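Local coordinates for 6-aminohexanoate-dimer hydrolase (Bacillus anthracis, PDB 4GB7), which is a putative 6-aminohexanoate-dimer hydrolase of the serine beta-lactamase superfamily, probably cleaving amide bonds of short nylon-type oligomers, at residues N400-H403 with S404-N408; Y57-M60 with K61-T64; E271-E275 with R276-Q280. All coordinates share one frame; numbering follows the deposited sequence. Where two conformers were deposited one is given.

Contact 1. Residues N400-H403 with S404-N408; sequences NEIH and SVYSN
I402 and Y406, one helical turn apart, carry this contact: the methylene CG1 of I402 sits over one face of the phenol ring, 3.6 Å from the Y406 ring centroid and displaced toward its hydroxyl end, where it meets Y406 CZ at 3.5 Å. This is a CH-pi contact. The torsions of I402 arrange it: CG1 stands anti to the backbone N (chi1 -168°), the chain then bends, and CD1 continues across the same ring to 3.6 Å from Y406 CE1. V405 turns off to the flank, and its CG2 rests against the carbonyl oxygen of E401. H403 and S407 meet differently. The S407 hydroxyl lies above one face of the imidazole, toward its rim, with OG 3.5 Å from H403 CE1. It donates instead to H403 O over 3.0 Å, from 39° above the carbonyl plane; S407 N approaches that oxygen from the opposite face, so two bonds grip one acceptor. A water accepts from S404 N at 2.9 Å and donates to N400 O, bridging the two backbones. On the inward side Y406 also meets the ring of H391. The whole is typical of the C-terminal helix of the beta-lactamase fold, laid against the five-stranded antiparallel sheet through strand 387-393.

Contact 2. Residues Y57-M60 with K61-T64; sequences YTHM and KEFT
H59 to F63 form two overlapping beta turns with type I-like backbone angles around M60, K61 and E62, E62 N bonding to H59 O at 2.9 Å and F63 N to M60 O, also at 2.9 Å. M60 O takes a second bond, 2.8 Å long, from T64 OG1, which comes from 58° above the carbonyl plane and on the face opposite F63 N. The hydroxyl gets there because OG1 of T64 stands between its own N and carbonyl carbon (chi1 62°); CG2 stands beside the backbone N. On the solvent side H59 and E62 run alongside each other and point the same way. The carboxylate plane is turned almost perpendicular to the imidazole, and E62 OE2 lies at the ring edge, near its plane, 3.3 Å from H59 CD2. The strongest polar partner of the ring is W55: ND1 donates to W55 O, and the two rings stack. The side chains of M60 and T64 touch strand 287-290. Chemically, then, the M60 carbonyl oxygen accepts two hydrogen bonds from opposite faces of its plane, which probably limits turning of that peptide. With H59 NE2 4.4 Å from E62 OE2, the carboxylate may polarise the imidazole and somewhat favour its protonated form, without a direct bond.

Contact 3. Residues E271-E275 with R276-Q280; sequences ENVSE and RIWSQ
R276 sets its CG anti to its carbonyl carbon (chi1 -68°) and stays extended as far as NE, which lays the chain back along N272, the two side chains pointing the same way. They lie on the last turns of helix 269-278, which widens into a pi-type turn before it ends. R276 NE donates to a lone pair of N272 OD1 at 3.2 Å, in the carbonyl plane of the amide, and the amide and guanidinium planes stand only 26° apart. A water donates to the same OD1 at 2.7 Å and weakly accepts from R276 NH2. Farther out, R276 NH1 forms a salt bridge with E156, while N272 ND2 bonds to T265 and S268, so the amide is held at both ends. The wide turn centres on V273 O, which receives both I277 N and W278 N at 2.9 Å. Inward from it, the V273 and W278 side chains lie side by side, with V273 CG1 4.1 Å from W278 CE3; both residues cover strands 66-69 and 287-290, and W278 NE1 reaches E285 O. One residue on, S274 O is gripped twice by S279, by its N at 3.0 Å and by its OG at 2.8 Å. That hydroxyl is itself an acceptor: Q280 NE2 lies 3.1 Å from S279 OG, which sits in the amide plane on a nearly straight N-H line (174°).

In the fold
Along the chain contact 2 comes first, then contact 3, then contact 1, and none touches another. Contacts 2 and 3, with centres 22 Å apart, share the four-stranded antiparallel sheet: the 57-64 loop leads into strand 66-69 and rests on strand 287-290, and helix 269-278 packs on both strands. V273 and R276 of contact 3 also touch helix 143-155, near whose start an SxxK sequence is consistent with the nucleophile site of this superfamily. Contact 1 belongs to helix 402-417 on the five-stranded sheet, its centre 33 Å from that of contact 3 and across the chain's centre. Contacts 2 and 3 thus pack on one sheet and contact 1 on the other, in a beta-lactamase-like fold.

Contact 1. Residues N400-H403 with S404-N408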
ATOM      1  N   ASN A 400      -1.440 -10.956 -17.023  1.00 24.62           N
ATOM      2  CA  ASN A 400      -2.229 -11.730 -16.087  1.00 22.42           C
ATOM      3  C   ASN A 400      -1.330 -12.661 -15.291  1.00 18.58           C
ATOM      4  O   ASN A 400      -1.714 -13.068 -14.205  1.00 23.51           O
ATOM      5  CB  ASN A 400      -3.358 -12.521 -16.776  1.00 29.67           C
ATOM      6  CG  ASN A 400      -4.457 -11.619 -17.330  1.00 30.10           C
ATOM      7  OD1 ASN A 400      -4.857 -10.641 -16.696  1.00 35.33           O
ATOM      8  ND2 ASN A 400      -4.990 -11.983 -18.493  1.00 39.29           N
ATOM      9  N   GLU A 401      -0.135 -12.955 -15.801  1.00 19.92           N
ATOM     10  CA  GLU A 401       0.719 -13.955 -15.169  1.00 21.10           C
ATOM     11  C   GLU A 401       1.704 -13.395 -14.156  1.00 18.38           C
ATOM     12  O   GLU A 401       2.228 -14.140 -13.348  1.00 18.92           O
ATOM     13  CB  GLU A 401       1.531 -14.669 -16.246  1.00 23.40           C
ATOM     14  CG  GLU A 401       0.686 -15.509 -17.200  1.00 24.88           C
ATOM     15  CD  GLU A 401      -0.149 -14.727 -18.178  1.00 30.92           C
ATOM     16  OE1 GLU A 401       0.321 -13.665 -18.661  1.00 26.44           O
ATOM     17  OE2 GLU A 401      -1.286 -15.200 -18.462  1.00 36.43           O
ATOM     18  N   ILE A 402       2.018 -12.103 -14.222  1.00 17.90           N
ATOM     19  CA  ILE A 402       3.242 -11.607 -13.556  1.00 16.95           C
ATOM     20  C   ILE A 402       3.101 -11.632 -12.048  1.00 16.06           C
ATOM     21  O   ILE A 402       4.078 -11.918 -11.337  1.00 20.73           O
ATOM     22  CB  ILE A 402       3.686 -10.200 -14.061  1.00 20.31           C
ATOM     23  CG1 ILE A 402       5.114  -9.866 -13.547  1.00 18.39           C
ATOM     24  CG2 ILE A 402       2.643  -9.124 -13.749  1.00 19.71           C
ATOM     25  CD1 ILE A 402       6.210 -10.800 -14.048  1.00 20.08           C
ATOM     26  N   HIS A 403       1.905 -11.402 -11.530  1.00 17.35           N
ATOM     27  CA  HIS A 403       1.741 -11.426 -10.058  1.00 18.03           C
ATOM     28  C   HIS A 403       2.090 -12.789  -9.490  1.00 19.49           C
ATOM     29  O   HIS A 403       2.803 -12.881  -8.492  1.00 18.87           O
ATOM     30  CB  HIS A 403       0.339 -11.082  -9.657  1.00 21.98           C
ATOM     31  CG  HIS A 403       0.104 -11.176  -8.156  1.00 24.94           C
ATOM     32  ND1 HIS A 403       0.840 -10.503  -7.255  1.00 32.83           N
ATOM     33  CD2 HIS A 403      -0.825 -11.923  -7.428  1.00 33.68           C
ATOM     34  CE1 HIS A 403       0.387 -10.778  -6.006  1.00 25.57           C
ATOM     35  NE2 HIS A 403      -0.625 -11.657  -6.113  1.00 31.99           N
ATOM     36  N   SER A 404       1.598 -13.862 -10.112  1.00 19.02           N
ATOM     37  CA  SER A 404       1.970 -15.194  -9.649  1.00 18.15           C
ATOM     38  C   SER A 404       3.475 -15.538  -9.860  1.00 16.12           C
ATOM     39  O   SER A 404       4.076 -16.258  -9.073  1.00 17.78           O
ATOM     40  CB  SER A 404       1.118 -16.257 -10.350  1.00 19.64           C
ATOM     41  OG  SER A 404       1.459 -17.565  -9.924  1.00 21.84           O
ATOM     42  N   VAL A 405       4.038 -15.090 -10.966  1.00 17.78           N
ATOM     43  CA  VAL A 405       5.475 -15.234 -11.167  1.00 18.26           C
ATOM     44  C   VAL A 405       6.265 -14.577 -10.022  1.00 16.94           C
ATOM     45  O   VAL A 405       7.140 -15.210  -9.413  1.00 17.03           O
ATOM     46  CB  VAL A 405       5.941 -14.677 -12.523  1.00 16.83           C
ATOM     47  CG1 VAL A 405       7.469 -14.659 -12.631  1.00 17.67           C
ATOM     48  CG2 VAL A 405       5.321 -15.512 -13.664  1.00 17.49           C
ATOM     49  N   TYR A 406       5.921 -13.344  -9.686  1.00 16.92           N
ATOM     50  CA  TYR A 406       6.548 -12.665  -8.585  1.00 18.08           C
ATOM     51  C   TYR A 406       6.322 -13.356  -7.248  1.00 18.17           C
ATOM     52  O   TYR A 406       7.262 -13.515  -6.470  1.00 15.90           O
ATOM     53  CB  TYR A 406       6.043 -11.228  -8.533  1.00 17.53           C
ATOM     54  CG  TYR A 406       6.549 -10.238  -9.573  1.00 17.76           C
ATOM     55  CD1 TYR A 406       7.646 -10.509 -10.397  1.00 16.91           C
ATOM     56  CD2 TYR A 406       5.914  -9.010  -9.717  1.00 15.61           C
ATOM     57  CE1 TYR A 406       8.110  -9.561 -11.253  1.00 18.39           C
ATOM     58  CE2 TYR A 406       6.363  -8.052 -10.576  1.00 18.11           C
ATOM     59  CZ  TYR A 406       7.455  -8.344 -11.365  1.00 18.47           C
ATOM     60  OH  TYR A 406       7.928  -7.387 -12.212  1.00 19.54           O
ATOM     61  N   SER A 407       5.085 -13.785  -6.979  1.00 19.56           N
ATOM     62  CA  SER A 407       4.799 -14.402  -5.697  1.00 19.00           C
ATOM     63  C   SER A 407       5.640 -15.650  -5.468  1.00 17.11           C
ATOM     64  O   SER A 407       6.165 -15.871  -4.384  1.00 18.66           O
ATOM     65  CB  SER A 407       3.307 -14.743  -5.586  1.00 20.67           C
ATOM     66  OG  SER A 407       2.545 -13.556  -5.602  1.00 22.06           O
ATOM     67  N   ASN A 408       5.783 -16.452  -6.531  1.00 15.22           N
ATOM     68  CA  ASN A 408       6.586 -17.646  -6.470  1.00 17.64           C
ATOM     69  C   ASN A 408       8.084 -17.306  -6.429  1.00 15.79           C
ATOM     70  O   ASN A 408       8.846 -17.967  -5.723  1.00 16.14           O
ATOM     71  CB  ASN A 408       6.277 -18.546  -7.664  1.00 19.23           C
ATOM     72  CG  ASN A 408       5.033 -19.397  -7.416  1.00 17.22           C
ATOM     73  OD1 ASN A 408       5.105 -20.356  -6.620  1.00 21.84           O
ATOM     74  ND2 ASN A 408       3.881 -19.024  -8.048  1.00 19.32           N
TER
HETATM   75  O   HOH W   1      -0.719 -13.911 -11.775  1.00 23.98           O

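Contact 2. Residues Y57-M60 with K61-T64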
ATOM      1  N   TYR A  57       4.456   8.172 -11.720  1.00 17.72           N
ATOM      2  CA  TYR A  57       4.684   7.399 -10.492  1.00 16.84           C
ATOM      3  C   TYR A  57       6.083   7.477  -9.911  1.00 18.82           C
ATOM      4  O   TYR A  57       6.359   6.819  -8.899  1.00 19.53           O
ATOM      5  CB  TYR A  57       4.186   5.926 -10.631  1.00 17.02           C
ATOM      6  CG  TYR A  57       2.978   5.601  -9.742  1.00 16.73           C
ATOM      7  CD1 TYR A  57       1.932   6.455  -9.620  1.00 18.34           C
ATOM      8  CD2 TYR A  57       2.929   4.403  -9.019  1.00 15.56           C
ATOM      9  CE1 TYR A  57       0.869   6.169  -8.797  1.00 18.51           C
ATOM     10  CE2 TYR A  57       1.910   4.109  -8.197  1.00 19.73           C
ATOM     11  CZ  TYR A  57       0.845   4.969  -8.105  1.00 18.35           C
ATOM     12  OH  TYR A  57      -0.199   4.657  -7.240  1.00 20.36           O
ATOM     13  N   THR A  58       6.962   8.267 -10.545  1.00 19.18           N
ATOM     14  CA  THR A  58       8.261   8.626  -9.990  1.00 16.35           C
ATOM     15  C   THR A  58       8.392  10.137  -9.701  1.00 18.71           C
ATOM     16  O   THR A  58       9.460  10.596  -9.280  1.00 21.10           O
ATOM     17  CB  THR A  58       9.391   8.142 -10.916  1.00 16.28           C
ATOM     18  OG1 THR A  58       9.209   8.665 -12.210  1.00 20.21           O
ATOM     19  CG2 THR A  58       9.394   6.565 -11.008  1.00 18.28           C
ATOM     20  N   HIS A  59       7.323  10.896  -9.962  1.00 17.04           N
ATOM     21  CA  HIS A  59       7.331  12.367  -9.790  1.00 18.97           C
ATOM     22  C   HIS A  59       6.001  12.899  -9.338  1.00 21.22           C
ATOM     23  O   HIS A  59       5.579  13.982  -9.787  1.00 21.21           O
ATOM     24  CB  HIS A  59       7.654  13.050 -11.115  1.00 19.98           C
ATOM     25  CG  HIS A  59       9.019  12.683 -11.700  1.00 19.28           C
ATOM     26  ND1 HIS A  59       9.212  11.602 -12.470  1.00 20.61           N
ATOM     27  CD2 HIS A  59      10.241  13.329 -11.627  1.00 18.97           C
ATOM     28  CE1 HIS A  59      10.517  11.563 -12.877  1.00 18.57           C
ATOM     29  NE2 HIS A  59      11.139  12.614 -12.363  1.00 21.65           N
HETATM   30  N   MSE A  60       5.320  12.194  -8.450  1.00 20.31           N
HETATM   31  CA  MSE A  60       3.925  12.549  -8.157  0.70 21.26           C
HETATM   32  C   MSE A  60       3.806  13.969  -7.594  1.00 20.79           C
HETATM   33  O   MSE A  60       2.868  14.737  -7.941  1.00 21.08           O
HETATM   34  CB  MSE A  60       3.257  11.510  -7.236  0.70 18.16           C
HETATM   35  CG  MSE A  60       2.803  10.207  -7.909  0.70 22.82           C
HETATM   36 SE   MSE A  60       1.411  10.406  -9.245  0.49 20.89          SE
HETATM   37  CE  MSE A  60      -0.120  10.701  -8.111  0.70 25.83           C
ATOM     38  N   LYS A  61       4.770  14.365  -6.776  1.00 20.34           N
ATOM     39  CA  LYS A  61       4.706  15.698  -6.186  1.00 21.57           C
ATOM     40  C   LYS A  61       4.843  16.829  -7.229  1.00 19.97           C
ATOM     41  O   LYS A  61       4.573  17.972  -6.915  1.00 25.96           O
ATOM     42  CB  LYS A  61       5.749  15.871  -5.102  1.00 24.09           C
ATOM     43  CG  LYS A  61       7.192  15.699  -5.550  1.00 23.52           C
ATOM     44  CD  LYS A  61       8.143  16.058  -4.431  1.00 27.08           C
ATOM     45  CE  LYS A  61       9.530  15.537  -4.723  1.00 29.34           C
ATOM     46  NZ  LYS A  61      10.422  15.705  -3.541  1.00 37.36           N
ATOM     47  N   GLU A  62       5.312  16.536  -8.440  1.00 19.90           N
ATOM     48  CA  GLU A  62       5.330  17.562  -9.512  1.00 21.52           C
ATOM     49  C   GLU A  62       4.019  17.691 -10.284  1.00 23.38           C
ATOM     50  O   GLU A  62       3.881  18.578 -11.115  1.00 31.47           O
ATOM     51  CB  GLU A  62       6.465  17.278 -10.504  1.00 22.84           C
ATOM     52  CG  GLU A  62       7.833  17.225  -9.870  1.00 25.11           C
ATOM     53  CD  GLU A  62       8.933  17.190 -10.904  1.00 23.11           C
ATOM     54  OE1 GLU A  62       8.785  17.828 -11.991  1.00 32.41           O
ATOM     55  OE2 GLU A  62       9.918  16.460 -10.642  1.00 28.94           O
ATOM     56  N   PHE A  63       3.040  16.862  -9.939  1.00 25.21           N
ATOM     57  CA  PHE A  63       1.817  16.665 -10.693  1.00 30.50           C
ATOM     58  C   PHE A  63       0.578  16.961  -9.834  1.00 24.47           C
ATOM     59  O   PHE A  63      -0.484  17.242 -10.357  1.00 25.08           O
ATOM     60  CB  PHE A  63       1.854  15.171 -11.178  1.00 35.90           C
ATOM     61  CG  PHE A  63       0.673  14.742 -11.962  1.00 33.47           C
ATOM     62  CD1 PHE A  63       0.460  15.232 -13.225  1.00 42.08           C
ATOM     63  CD2 PHE A  63      -0.219  13.820 -11.446  1.00 39.38           C
ATOM     64  CE1 PHE A  63      -0.633  14.830 -13.972  1.00 40.38           C
ATOM     65  CE2 PHE A  63      -1.319  13.417 -12.175  1.00 37.36           C
ATOM     66  CZ  PHE A  63      -1.522  13.926 -13.445  1.00 39.57           C
ATOM     67  N   THR A  64       0.741  16.951  -8.518  1.00 21.78           N
ATOM     68  CA  THR A  64      -0.378  16.929  -7.585  1.00 20.13           C
ATOM     69  C   THR A  64      -0.062  17.773  -6.349  1.00 18.95           C
ATOM     70  O   THR A  64       1.082  18.130  -6.082  1.00 24.03           O
ATOM     71  CB  THR A  64      -0.617  15.484  -7.031  1.00 29.86           C
ATOM     72  OG1 THR A  64       0.558  15.070  -6.317  1.00 39.54           O
ATOM     73  CG2 THR A  64      -0.895  14.502  -8.092  1.00 29.99           C
TER

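Contact 3. Residues E271-E275 with R276-Q280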
ATOM      1  N   GLU A 271       0.895  14.024   9.346  1.00 19.08           N
ATOM      2  CA  GLU A 271       1.545  14.325  10.630  1.00 20.26           C
ATOM      3  C   GLU A 271       1.551  13.119  11.550  1.00 20.62           C
ATOM      4  O   GLU A 271       2.559  12.843  12.233  1.00 21.47           O
ATOM      5  CB  GLU A 271       0.855  15.498  11.293  1.00 22.51           C
ATOM      6  CG  GLU A 271       1.184  16.811  10.617  1.00 28.04           C
ATOM      7  CD  GLU A 271       0.192  17.961  10.892  1.00 35.51           C
ATOM      8  OE1 GLU A 271      -0.926  17.823  11.524  1.00 34.96           O
ATOM      9  OE2 GLU A 271       0.553  19.063  10.444  1.00 40.69           O
ATOM     10  N   ASN A 272       0.431  12.383  11.566  1.00 18.70           N
ATOM     11  CA  ASN A 272       0.348  11.138  12.306  1.00 20.91           C
ATOM     12  C   ASN A 272       1.379  10.130  11.827  1.00 18.20           C
ATOM     13  O   ASN A 272       2.072   9.503  12.630  1.00 17.82           O
ATOM     14  CB  ASN A 272      -1.080  10.553  12.253  1.00 19.89           C
ATOM     15  CG  ASN A 272      -1.982  11.119  13.324  1.00 20.96           C
ATOM     16  OD1 ASN A 272      -1.843  10.708  14.475  1.00 23.12           O
ATOM     17  ND2 ASN A 272      -2.900  12.049  12.970  1.00 20.38           N
ATOM     18  N   VAL A 273       1.480   9.928  10.519  1.00 18.43           N
ATOM     19  CA  VAL A 273       2.417   8.954  10.030  1.00 19.95           C
ATOM     20  C   VAL A 273       3.844   9.379  10.347  1.00 17.42           C
ATOM     21  O   VAL A 273       4.688   8.543  10.728  1.00 18.04           O
ATOM     22  CB  VAL A 273       2.239   8.681   8.504  1.00 18.10           C
ATOM     23  CG1 VAL A 273       3.388   7.816   7.974  1.00 18.77           C
ATOM     24  CG2 VAL A 273       0.889   8.047   8.230  1.00 17.05           C
ATOM     25  N   SER A 274       4.129  10.666  10.216  1.00 16.97           N
ATOM     26  CA  SER A 274       5.461  11.197  10.553  1.00 18.34           C
ATOM     27  C   SER A 274       5.808  11.033  12.023  1.00 17.76           C
ATOM     28  O   SER A 274       6.839  10.491  12.364  1.00 20.29           O
ATOM     29  CB  SER A 274       5.586  12.694  10.196  1.00 19.94           C
ATOM     30  OG  SER A 274       6.876  13.185  10.563  1.00 21.35           O
ATOM     31  N   GLU A 275       4.912  11.461  12.899  1.00 17.89           N
ATOM     32  CA  GLU A 275       5.202  11.420  14.326  1.00 20.11           C
ATOM     33  C   GLU A 275       5.311   9.981  14.858  1.00 19.46           C
ATOM     34  O   GLU A 275       6.157   9.622  15.676  1.00 20.90           O
ATOM     35  CB  GLU A 275       4.117  12.200  15.075  1.00 21.00           C
ATOM     36  CG  GLU A 275       4.223  13.698  14.822  1.00 26.32           C
ATOM     37  CD  GLU A 275       3.173  14.531  15.499  1.00 29.90           C
ATOM     38  OE1 GLU A 275       2.391  13.999  16.275  1.00 33.66           O
ATOM     39  OE2 GLU A 275       3.178  15.744  15.290  1.00 43.20           O
ATOM     40  N   ARG A 276       4.433   9.122  14.364  1.00 20.68           N
ATOM     41  CA  ARG A 276       4.344   7.773  14.898  1.00 17.97           C
ATOM     42  C   ARG A 276       5.313   6.781  14.272  1.00 18.10           C
ATOM     43  O   ARG A 276       5.671   5.773  14.906  1.00 19.62           O
ATOM     44  CB  ARG A 276       2.919   7.279  14.757  1.00 20.27           C
ATOM     45  CG  ARG A 276       1.926   8.012  15.634  1.00 19.73           C
ATOM     46  CD  ARG A 276       0.496   7.764  15.198  1.00 23.13           C
ATOM     47  NE  ARG A 276      -0.455   8.396  16.117  1.00 23.37           N
ATOM     48  CZ  ARG A 276      -0.870   7.858  17.268  1.00 28.54           C
ATOM     49  NH1 ARG A 276      -0.486   6.627  17.654  1.00 27.04           N
ATOM     50  NH2 ARG A 276      -1.721   8.541  18.036  1.00 34.80           N
ATOM     51  N   ILE A 277       5.686   6.995  13.018  1.00 18.74           N
ATOM     52  CA  ILE A 277       6.423   5.990  12.276  1.00 17.84           C
ATOM     53  C   ILE A 277       7.627   6.599  11.555  1.00 16.72           C
ATOM     54  O   ILE A 277       8.762   6.144  11.766  1.00 17.46           O
ATOM     55  CB  ILE A 277       5.542   5.220  11.239  1.00 15.46           C
ATOM     56  CG1 ILE A 277       4.391   4.522  11.950  1.00 18.57           C
ATOM     57  CG2 ILE A 277       6.420   4.348  10.316  1.00 20.17           C
ATOM     58  CD1 ILE A 277       3.326   3.953  11.018  1.00 20.68           C
ATOM     59  N   TRP A 278       7.385   7.589  10.714  1.00 17.06           N
ATOM     60  CA  TRP A 278       8.407   8.026   9.713  1.00 16.46           C
ATOM     61  C   TRP A 278       9.615   8.701  10.356  1.00 18.40           C
ATOM     62  O   TRP A 278      10.676   8.783   9.766  1.00 18.46           O
ATOM     63  CB  TRP A 278       7.809   8.944   8.602  1.00 14.36           C
ATOM     64  CG  TRP A 278       8.408   8.604   7.272  1.00 13.46           C
ATOM     65  CD1 TRP A 278       9.499   9.175   6.651  1.00 16.99           C
ATOM     66  CD2 TRP A 278       7.983   7.516   6.422  1.00 15.08           C
ATOM     67  NE1 TRP A 278       9.773   8.531   5.468  1.00 17.07           N
ATOM     68  CE2 TRP A 278       8.906   7.485   5.295  1.00 16.26           C
ATOM     69  CE3 TRP A 278       6.960   6.575   6.486  1.00 17.69           C
ATOM     70  CZ2 TRP A 278       8.758   6.565   4.264  1.00 20.05           C
ATOM     71  CZ3 TRP A 278       6.840   5.641   5.460  1.00 17.87           C
ATOM     72  CH2 TRP A 278       7.690   5.653   4.370  1.00 18.11           C
ATOM     73  N   SER A 279       9.419   9.264  11.534  1.00 16.53           N
ATOM     74  CA  SER A 279      10.465   9.941  12.272  1.00 21.29           C
ATOM     75  C   SER A 279      11.142   8.999  13.278  1.00 19.17           C
ATOM     76  O   SER A 279      12.080   9.423  13.926  1.00 25.47           O
ATOM     77  CB  SER A 279       9.905  11.134  13.030  1.00 21.55           C
ATOM     78  OG  SER A 279       9.020  10.746  14.047  1.00 20.72           O
ATOM     79  N   GLN A 280      10.655   7.752  13.406  1.00 19.63           N
ATOM     80  CA  GLN A 280      11.016   6.860  14.507  1.00 21.03           C
ATOM     81  C   GLN A 280      11.861   5.674  14.144  1.00 18.95           C
ATOM     82  O   GLN A 280      12.336   5.001  15.046  1.00 21.93           O
ATOM     83  CB  GLN A 280       9.738   6.314  15.154  1.00 23.15           C
ATOM     84  CG  GLN A 280       8.788   7.421  15.610  1.00 23.45           C
ATOM     85  CD  GLN A 280       9.309   8.058  16.833  1.00 26.44           C
ATOM     86  OE1 GLN A 280       9.490   7.379  17.846  1.00 32.70           O
ATOM     87  NE2 GLN A 280       9.563   9.368  16.771  1.00 26.80           N
TER
HETATM   88  O   HOH W   2      -1.391  11.678  16.953  1.00 30.94           O